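Local coordinates for aerobactin synthase IucA (Klebsiella pneumoniae subsp. pneumoniae, PDB 5JM8), which probably catalyses an ATP-dependent condensation step in the assembly of the siderophore aerobactin, as a member of the NIS synthetase family, at residues 274-280 with 345-351. Numbering follows the deposited sequence.
Sequences RDMIKFS and LFALREN. With ATP (adenosine-5'-triphosphate), chain I.
Two neighbouring strands of the large antiparallel sheet of this NIS synthetase, 275-279 and 345-350, present a phosphate-binding face to ATP. Their axes approach to 4.4 Å with N-to-C directions 148° apart. Met-276 faces Arg-349 and Lys-278 faces Ala-347 in hydrogen-bonded pairs: Met-276 N to Arg-349 O is 2.6 Å and Arg-349 N to Met-276 O 2.9 Å, while Lys-278 N to Ala-347 O and Ala-347 N to Lys-278 O are both 2.9 Å. Ile-277 with Leu-348 and Phe-279 with Phe-346 form non-hydrogen-bonded pairs. Ser-280 N to Leu-345 O (2.7 Å) and Asn-351 N to Arg-274 O (3.0 Å) extend the bonding.

The face bearing Ile-277, Phe-279, Phe-346 and Leu-348 is apolar, and helix 198-209 packs on its Phe-346 and Leu-348. Phe-346 adopts chi1 p, and Ile-277, t at both chi angles, lays CD1 over its ring in a CH-pi contact, 3.8 Å from the centroid. Phe-279, chi1 m, meets Phe-346 obliquely, centroids 5.9 Å apart and planes at 68°.

On the other face, Met-276 (m, t, t) brings CE to 3.5 Å from OD1 of Asn-351, whose ND2 is hydrogen-bonded to Ser-273 O. Lys-278 is fully extended, all chi angles t, whereas Arg-349 (t, t, m, chi4 154°) bends at chi3. Their like charges, NZ and NH2 3.8 Å apart, are reconciled by the triphosphate and by salt bridges from Lys-278 to Asp-447, a magnesium ligand, and from Arg-349 to Glu-327. Arg-349 NH1 reaches ATP O1G at 3.3 Å and its NH2 O3G at 2.9 Å; Lys-278 NZ bridges the beta and gamma phosphates, 2.6 Å from O2B and a very short 2.4 Å from O3G.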
loop_
_atom_site.group_PDB
_atom_site.type_symbol
_atom_site.label_atom_id
_atom_site.label_comp_id
_atom_site.label_asym_id
_atom_site.label_seq_id
_atom_site.Cartn_x
_atom_site.Cartn_y
_atom_site.Cartn_z
ATOM N N ARG A 274 -7.435 9.169 -14.406
ATOM C CA ARG A 274 -7.571 10.581 -14.094
ATOM C C ARG A 274 -8.991 11.058 -14.376
ATOM O O ARG A 274 -9.446 12.058 -13.820
ATOM C CB ARG A 274 -6.562 11.387 -14.910
ATOM C CG ARG A 274 -6.463 12.852 -14.540
ATOM C CD ARG A 274 -5.254 13.485 -15.212
ATOM N NE ARG A 274 -4.002 12.852 -14.801
ATOM C CZ ARG A 274 -3.330 13.168 -13.697
ATOM N NH1 ARG A 274 -3.784 14.113 -12.879
ATOM N NH2 ARG A 274 -2.201 12.536 -13.409
ATOM N N ASP A 275 -9.684 10.323 -15.243
ATOM C CA ASP A 275 -11.046 10.660 -15.639
ATOM C C ASP A 275 -12.020 9.519 -15.374
ATOM O O ASP A 275 -11.690 8.347 -15.563
ATOM C CB ASP A 275 -11.093 11.023 -17.125
ATOM C CG ASP A 275 -10.404 12.335 -17.429
ATOM O OD1 ASP A 275 -10.522 13.275 -16.617
ATOM O OD2 ASP A 275 -9.744 12.424 -18.483
ATOM N N MET A 276 -13.218 9.876 -14.924
ATOM C CA MET A 276 -14.353 8.968 -14.966
ATOM C C MET A 276 -15.016 9.147 -16.324
ATOM O O MET A 276 -14.745 10.124 -17.026
ATOM C CB MET A 276 -15.345 9.255 -13.839
ATOM C CG MET A 276 -14.789 9.065 -12.443
ATOM S SD MET A 276 -16.087 9.195 -11.206
ATOM C CE MET A 276 -15.127 9.300 -9.698
ATOM N N ILE A 277 -15.885 8.213 -16.697
ATOM C CA ILE A 277 -16.591 8.318 -17.965
ATOM C C ILE A 277 -18.077 8.011 -17.782
ATOM O O ILE A 277 -18.455 7.054 -17.105
ATOM C CB ILE A 277 -15.957 7.389 -19.024
ATOM C CG1 ILE A 277 -16.561 7.654 -20.404
ATOM C CG2 ILE A 277 -16.095 5.927 -18.616
ATOM C CD1 ILE A 277 -15.669 7.216 -21.543
ATOM N N LYS A 278 -18.909 8.866 -18.372
ATOM C CA LYS A 278 -20.359 8.761 -18.276
ATOM C C LYS A 278 -20.958 8.555 -19.661
ATOM O O LYS A 278 -21.029 9.489 -20.457
ATOM C CB LYS A 278 -20.937 10.017 -17.624
ATOM C CG LYS A 278 -22.450 10.045 -17.529
ATOM C CD LYS A 278 -22.917 11.269 -16.756
ATOM C CE LYS A 278 -24.430 11.355 -16.692
ATOM N NZ LYS A 278 -24.879 12.486 -15.839
ATOM N N PHE A 279 -21.391 7.328 -19.937
ATOM C CA PHE A 279 -21.834 6.948 -21.274
ATOM C C PHE A 279 -23.309 7.220 -21.521
ATOM O O PHE A 279 -24.129 7.184 -20.602
ATOM C CB PHE A 279 -21.571 5.460 -21.522
ATOM C CG PHE A 279 -20.118 5.104 -21.641
ATOM C CD1 PHE A 279 -19.400 5.429 -22.779
ATOM C CD2 PHE A 279 -19.477 4.420 -20.623
ATOM C CE1 PHE A 279 -18.067 5.092 -22.891
ATOM C CE2 PHE A 279 -18.144 4.079 -20.732
ATOM C CZ PHE A 279 -17.440 4.413 -21.865
ATOM N N SER A 280 -23.632 7.490 -22.782
ATOM C CA SER A 280 -25.007 7.447 -23.251
ATOM C C SER A 280 -25.411 5.981 -23.305
ATOM O O SER A 280 -24.942 5.240 -24.168
ATOM C CB SER A 280 -25.137 8.111 -24.624
ATOM O OG SER A 280 -26.485 8.146 -25.054
ATOM N N LEU A 345 -22.504 8.834 -27.490
ATOM C CA LEU A 345 -21.942 9.896 -26.661
ATOM C C LEU A 345 -21.424 9.408 -25.316
ATOM O O LEU A 345 -21.956 8.468 -24.729
ATOM C CB LEU A 345 -22.990 10.982 -26.409
ATOM C CG LEU A 345 -23.416 11.847 -27.594
ATOM C CD1 LEU A 345 -24.618 12.690 -27.206
ATOM C CD2 LEU A 345 -22.275 12.729 -28.066
ATOM N N PHE A 346 -20.369 10.064 -24.847
ATOM C CA PHE A 346 -19.940 9.956 -23.461
ATOM C C PHE A 346 -19.368 11.292 -23.028
ATOM O O PHE A 346 -19.004 12.119 -23.866
ATOM C CB PHE A 346 -18.906 8.843 -23.276
ATOM C CG PHE A 346 -17.603 9.093 -23.983
ATOM C CD1 PHE A 346 -16.644 9.928 -23.432
ATOM C CD2 PHE A 346 -17.330 8.477 -25.192
ATOM C CE1 PHE A 346 -15.448 10.157 -24.084
ATOM C CE2 PHE A 346 -16.134 8.699 -25.845
ATOM C CZ PHE A 346 -15.191 9.538 -25.288
ATOM N N ALA A 347 -19.292 11.499 -21.720
ATOM C CA ALA A 347 -18.652 12.681 -21.165
ATOM C C ALA A 347 -17.579 12.252 -20.181
ATOM O O ALA A 347 -17.704 11.221 -19.522
ATOM C CB ALA A 347 -19.672 13.574 -20.495
ATOM N N LEU A 348 -16.517 13.044 -20.093
ATOM C CA LEU A 348 -15.408 12.742 -19.200
ATOM C C LEU A 348 -15.481 13.590 -17.941
ATOM O O LEU A 348 -15.528 14.818 -18.008
ATOM C CB LEU A 348 -14.074 12.967 -19.910
ATOM C CG LEU A 348 -13.782 12.025 -21.080
ATOM C CD1 LEU A 348 -12.520 12.469 -21.794
ATOM C CD2 LEU A 348 -13.656 10.580 -20.618
ATOM N N ARG A 349 -15.481 12.915 -16.796
ATOM C CA ARG A 349 -15.646 13.558 -15.500
ATOM C C ARG A 349 -14.343 13.497 -14.705
ATOM O O ARG A 349 -13.688 12.455 -14.656
ATOM C CB ARG A 349 -16.790 12.884 -14.734
ATOM C CG ARG A 349 -16.955 13.313 -13.289
ATOM C CD ARG A 349 -18.116 12.576 -12.647
ATOM N NE ARG A 349 -19.388 12.926 -13.273
ATOM C CZ ARG A 349 -20.459 12.140 -13.301
ATOM N NH1 ARG A 349 -20.428 10.935 -12.743
ATOM N NH2 ARG A 349 -21.566 12.557 -13.898
ATOM N N GLU A 350 -13.969 14.617 -14.093
ATOM C CA GLU A 350 -12.753 14.686 -13.286
ATOM C C GLU A 350 -12.781 13.689 -12.139
ATOM O O GLU A 350 -13.718 13.681 -11.343
ATOM C CB GLU A 350 -12.559 16.092 -12.719
ATOM C CG GLU A 350 -12.089 17.117 -13.728
ATOM C CD GLU A 350 -11.861 18.481 -13.102
ATOM O OE1 GLU A 350 -12.380 18.721 -11.991
ATOM O OE2 GLU A 350 -11.157 19.309 -13.720
ATOM N N ASN A 351 -11.752 12.851 -12.061
ATOM C CA ASN A 351 -11.609 11.933 -10.941
ATOM C C ASN A 351 -10.748 12.553 -9.850
ATOM O O ASN A 351 -9.545 12.308 -9.771
ATOM C CB ASN A 351 -11.005 10.607 -11.393
ATOM C CG ASN A 351 -10.933 9.593 -10.267
ATOM O OD1 ASN A 351 -11.645 9.709 -9.270
ATOM N ND2 ASN A 351 -10.068 8.598 -10.419
HETATM P PG ATP I . -24.331 10.470 -12.706
HETATM O O1G ATP I . -23.329 9.406 -13.076
HETATM O O2G ATP I . -24.275 10.874 -11.253
HETATM O O3G ATP I . -24.352 11.647 -13.651
HETATM P PB ATP I . -27.111 10.287 -13.540
HETATM O O1B ATP I . -27.817 9.111 -14.168
HETATM O O2B ATP I . -26.803 11.507 -14.380
HETATM O O3B ATP I . -25.769 9.733 -12.821
HETATM P PA ATP I . -29.529 11.032 -12.198
HETATM O O1A ATP I . -29.981 11.411 -13.585
HETATM O O2A ATP I . -29.780 11.972 -11.045
HETATM O O3A ATP I . -27.944 10.744 -12.236
HETATM O "O5'" ATP I . -30.134 9.602 -11.785
HETATM C "C5'" ATP I . -29.786 9.076 -10.509
HETATM C "C4'" ATP I . -29.743 7.555 -10.515
HETATM O "O4'" ATP I . -29.448 7.115 -9.188
HETATM C "C3'" ATP I . -31.060 6.915 -10.927
HETATM O "O3'" ATP I . -30.820 5.930 -11.940
HETATM C "C2'" ATP I . -31.621 6.282 -9.667
HETATM O "O2'" ATP I . -32.159 4.985 -9.917
HETATM C "C1'" ATP I . -30.434 6.190 -8.722
HETATM N N9 ATP I . -30.808 6.535 -7.333
HETATM C C8 ATP I . -30.670 5.702 -6.288
HETATM N N7 ATP I . -31.096 6.291 -5.143
HETATM C C5 ATP I . -31.515 7.529 -5.459
HETATM C C6 ATP I . -32.079 8.675 -4.719
HETATM N N6 ATP I . -32.273 8.577 -3.382
HETATM N N1 ATP I . -32.385 9.791 -5.420
HETATM C C2 ATP I . -32.188 9.876 -6.750
HETATM N N3 ATP I . -31.676 8.868 -7.480
HETATM C C4 ATP I . -31.326 7.689 -6.906
#